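Local coordinates for protein saframycin Mx1 synthetase B (Legionella pneumophila subsp. pneumophila, PDB 3KXW) that belongs to the ANL superfamily of AMP-binding enzymes, is named a fatty acid AMP ligase, and is modelled with 5'-O-[(S)-(dodecanoyloxy)(hydroxy)phosphoryl]adenosine bound, at residues S178-K183 and K466-Q471. Sequence-based numbering, arbitrary orientation.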
ATOM      1  N   SER A 178      12.393   2.472   6.497  1.00 33.11           N
ATOM      2  CA  SER A 178      13.529   3.320   6.228  1.00 29.49           C
ATOM      3  C   SER A 178      13.101   4.775   6.342  1.00 29.70           C
ATOM      4  O   SER A 178      13.385   5.566   5.455  1.00 28.29           O
ATOM      5  CB  SER A 178      14.095   3.035   4.836  1.00 28.16           C
ATOM      6  OG  SER A 178      14.535   1.702   4.736  1.00 33.44           O
ATOM      7  N   THR A 179      12.426   5.136   7.434  1.00 28.55           N
ATOM      8  CA  THR A 179      11.948   6.510   7.566  1.00 28.65           C
ATOM      9  C   THR A 179      13.101   7.505   7.502  1.00 29.83           C
ATOM     10  O   THR A 179      12.925   8.626   7.015  1.00 28.00           O
ATOM     11  CB  THR A 179      11.141   6.728   8.856  1.00 28.97           C
ATOM     12  OG1 THR A 179      11.904   6.268   9.978  1.00 27.01           O
ATOM     13  CG2 THR A 179       9.841   5.938   8.799  1.00 27.72           C
HETATM   14  N   MSE A 180      14.285   7.093   7.954  1.00 26.88           N
HETATM   15  CA  MSE A 180      15.433   8.011   8.010  1.00 28.10           C
HETATM   16  C   MSE A 180      16.166   8.199   6.686  1.00 28.98           C
HETATM   17  O   MSE A 180      16.708   9.272   6.425  1.00 30.97           O
HETATM   18  CB  MSE A 180      16.408   7.612   9.126  1.00 31.37           C
HETATM   19  CG  MSE A 180      15.759   7.606  10.531  1.00 31.97           C
HETATM   20 SE   MSE A 180      14.988   9.370  11.080  1.00 61.73          SE
HETATM   21  CE  MSE A 180      16.655  10.401  11.025  1.00 38.95           C
ATOM     22  N   HIS A 181      16.197   7.163   5.850  1.00 26.53           N
ATOM     23  CA  HIS A 181      16.722   7.313   4.496  1.00 25.47           C
ATOM     24  C   HIS A 181      15.776   6.606   3.529  1.00 23.99           C
ATOM     25  O   HIS A 181      16.026   5.480   3.129  1.00 21.05           O
ATOM     26  CB  HIS A 181      18.129   6.721   4.384  1.00 27.84           C
ATOM     27  CG  HIS A 181      19.142   7.390   5.261  1.00 32.15           C
ATOM     28  ND1 HIS A 181      19.726   8.599   4.941  1.00 37.08           N
ATOM     29  CD2 HIS A 181      19.684   7.014   6.444  1.00 31.17           C
ATOM     30  CE1 HIS A 181      20.579   8.945   5.891  1.00 31.42           C
ATOM     31  NE2 HIS A 181      20.572   8.002   6.815  1.00 38.28           N
ATOM     32  N   PRO A 182      14.662   7.261   3.186  1.00 24.38           N
ATOM     33  CA  PRO A 182      13.615   6.598   2.410  1.00 21.59           C
ATOM     34  C   PRO A 182      14.204   5.986   1.152  1.00 20.95           C
ATOM     35  O   PRO A 182      15.045   6.619   0.495  1.00 19.10           O
ATOM     36  CB  PRO A 182      12.662   7.744   2.048  1.00 19.74           C
ATOM     37  CG  PRO A 182      12.817   8.709   3.173  1.00 24.90           C
ATOM     38  CD  PRO A 182      14.294   8.644   3.545  1.00 23.61           C
ATOM     39  N   LYS A 183      13.747   4.785   0.815  1.00 18.98           N
ATOM     40  CA  LYS A 183      14.269   4.049  -0.347  1.00 18.39           C
ATOM     41  C   LYS A 183      13.358   4.240  -1.543  1.00 16.95           C
ATOM     42  O   LYS A 183      12.189   3.838  -1.508  1.00 17.80           O
ATOM     43  CB  LYS A 183      14.355   2.551  -0.034  1.00 17.29           C
ATOM     44  CG  LYS A 183      15.380   2.173   1.029  1.00 18.96           C
ATOM     45  CD  LYS A 183      15.190   0.687   1.395  1.00 21.72           C
ATOM     46  CE  LYS A 183      16.451   0.056   1.977  1.00 25.23           C
ATOM     47  NZ  LYS A 183      16.690   0.539   3.365  1.00 28.12           N
ATOM     48  N   LYS A 466      13.653   1.605  15.306  1.00 20.48           N
ATOM     49  CA  LYS A 466      14.657   2.334  14.541  1.00 19.57           C
ATOM     50  C   LYS A 466      14.013   3.351  13.611  1.00 22.97           C
ATOM     51  O   LYS A 466      14.637   4.347  13.249  1.00 22.07           O
ATOM     52  CB  LYS A 466      15.554   1.378  13.760  1.00 21.48           C
ATOM     53  CG  LYS A 466      14.865   0.766  12.582  1.00 23.15           C
ATOM     54  CD  LYS A 466      15.796   0.720  11.403  1.00 27.66           C
ATOM     55  CE  LYS A 466      16.931  -0.220  11.660  1.00 29.62           C
ATOM     56  NZ  LYS A 466      17.550  -0.720  10.374  1.00 31.27           N
ATOM     57  N   ASN A 467      12.760   3.101  13.231  1.00 21.84           N
ATOM     58  CA  ASN A 467      11.983   4.078  12.456  1.00 23.26           C
ATOM     59  C   ASN A 467      11.288   5.170  13.283  1.00 21.36           C
ATOM     60  O   ASN A 467      10.647   6.043  12.716  1.00 21.69           O
ATOM     61  CB  ASN A 467      10.967   3.370  11.563  1.00 21.72           C
ATOM     62  CG  ASN A 467      11.624   2.663  10.395  1.00 25.49           C
ATOM     63  OD1 ASN A 467      11.271   1.542  10.050  1.00 31.21           O
ATOM     64  ND2 ASN A 467      12.584   3.319   9.787  1.00 26.42           N
ATOM     65  N   HIS A 468      11.444   5.125  14.604  1.00 19.30           N
ATOM     66  CA  HIS A 468      10.864   6.109  15.528  1.00 22.71           C
ATOM     67  C   HIS A 468       9.326   6.148  15.493  1.00 20.20           C
ATOM     68  O   HIS A 468       8.729   7.169  15.818  1.00 18.73           O
ATOM     69  CB  HIS A 468      11.418   7.534  15.300  1.00 25.34           C
ATOM     70  CG  HIS A 468      12.903   7.591  15.112  1.00 29.43           C
ATOM     71  ND1 HIS A 468      13.793   7.034  16.007  1.00 31.54           N
ATOM     72  CD2 HIS A 468      13.658   8.155  14.136  1.00 33.34           C
ATOM     73  CE1 HIS A 468      15.029   7.228  15.579  1.00 29.82           C
ATOM     74  NE2 HIS A 468      14.976   7.907  14.446  1.00 32.47           N
ATOM     75  N   TYR A 469       8.694   5.038  15.121  1.00 18.86           N
ATOM     76  CA  TYR A 469       7.237   5.005  15.053  1.00 18.98           C
ATOM     77  C   TYR A 469       6.527   5.274  16.385  1.00 19.49           C
ATOM     78  O   TYR A 469       5.533   5.992  16.411  1.00 20.70           O
ATOM     79  CB  TYR A 469       6.740   3.681  14.511  1.00 19.89           C
ATOM     80  CG  TYR A 469       6.995   3.471  13.042  1.00 19.96           C
ATOM     81  CD1 TYR A 469       6.964   4.530  12.155  1.00 20.48           C
ATOM     82  CD2 TYR A 469       7.223   2.196  12.541  1.00 23.06           C
ATOM     83  CE1 TYR A 469       7.178   4.331  10.795  1.00 23.37           C
ATOM     84  CE2 TYR A 469       7.436   1.990  11.202  1.00 22.48           C
ATOM     85  CZ  TYR A 469       7.414   3.059  10.334  1.00 25.10           C
ATOM     86  OH  TYR A 469       7.632   2.836   8.995  1.00 32.11           O
ATOM     87  N   PRO A 470       6.994   4.669  17.484  1.00 21.08           N
ATOM     88  CA  PRO A 470       6.270   4.952  18.734  1.00 19.40           C
ATOM     89  C   PRO A 470       6.275   6.430  19.112  1.00 21.51           C
ATOM     90  O   PRO A 470       5.219   7.023  19.378  1.00 21.30           O
ATOM     91  CB  PRO A 470       7.026   4.109  19.766  1.00 21.72           C
ATOM     92  CG  PRO A 470       7.561   2.948  18.946  1.00 22.01           C
ATOM     93  CD  PRO A 470       7.999   3.605  17.662  1.00 20.72           C
ATOM     94  N   GLN A 471       7.456   7.032  19.131  1.00 21.60           N
ATOM     95  CA  GLN A 471       7.586   8.430  19.497  1.00 22.23           C
ATOM     96  C   GLN A 471       6.806   9.327  18.531  1.00 20.77           C
ATOM     97  O   GLN A 471       6.172  10.301  18.947  1.00 20.98           O
ATOM     98  CB  GLN A 471       9.079   8.822  19.547  1.00 24.28           C
ATOM     99  CG  GLN A 471       9.929   7.880  20.430  1.00 27.79           C
ATOM    100  CD  GLN A 471      10.174   6.477  19.814  1.00 26.35           C
ATOM    101  OE1 GLN A 471      10.059   6.281  18.620  1.00 27.18           O
ATOM    102  NE2 GLN A 471      10.534   5.520  20.653  1.00 31.99           N
TER
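Thr179 meets Asn467 at the tightly packed part of this contact. The Thr179 hydroxyl donates a hydrogen bond from OG1 to Asn467 O, 3.0 Å long. It comes in from the flank of the carbonyl, with a C=O...OG1 angle of 105°, and lies 26° out of the carbonyl plane. With chi1 at 52°, OG1 sits between the backbone N and the carbonyl carbon of its own residue, where it meets Asn467 O, and CG2 is left to meet Tyr469. CB of Asn467 lies 3.4 Å from OG1 of Thr179. The other branch of Thr179, CG2, touches CE1 of Tyr469 at 3.7 Å and also lies near its OH. Asn467 CB lies over the centre of one face of the same ring, and Tyr464 packs edge-to-face with the ring. The loop 178-183 joins strands 169-174 and 184-188. It probably forms part of the Ser/Thr/Gly-rich, P-loop-like motif of ANL enzymes. Within it, Lys183 NZ donates to Ser178 OG at 2.8 Å and forms a salt bridge with Glu419. Segment 466-471 links helices 460-466 and 469-479: His468 closes the first with a Schellman motif and is the N-cap of the second. The contact joins the AMP-binding enzyme part of the chain to its C-terminal part, with the Tyr469 side chain about 10 Å from the bound ligand. The looser side is at Met180, a selenomethionine, which is partly exposed. Its chain bends at chi2 and chi3, and SE approaches the edge of the His468 ring near its plane, 3.5 Å from CD2. Lys466 O lies over one face of this imidazole.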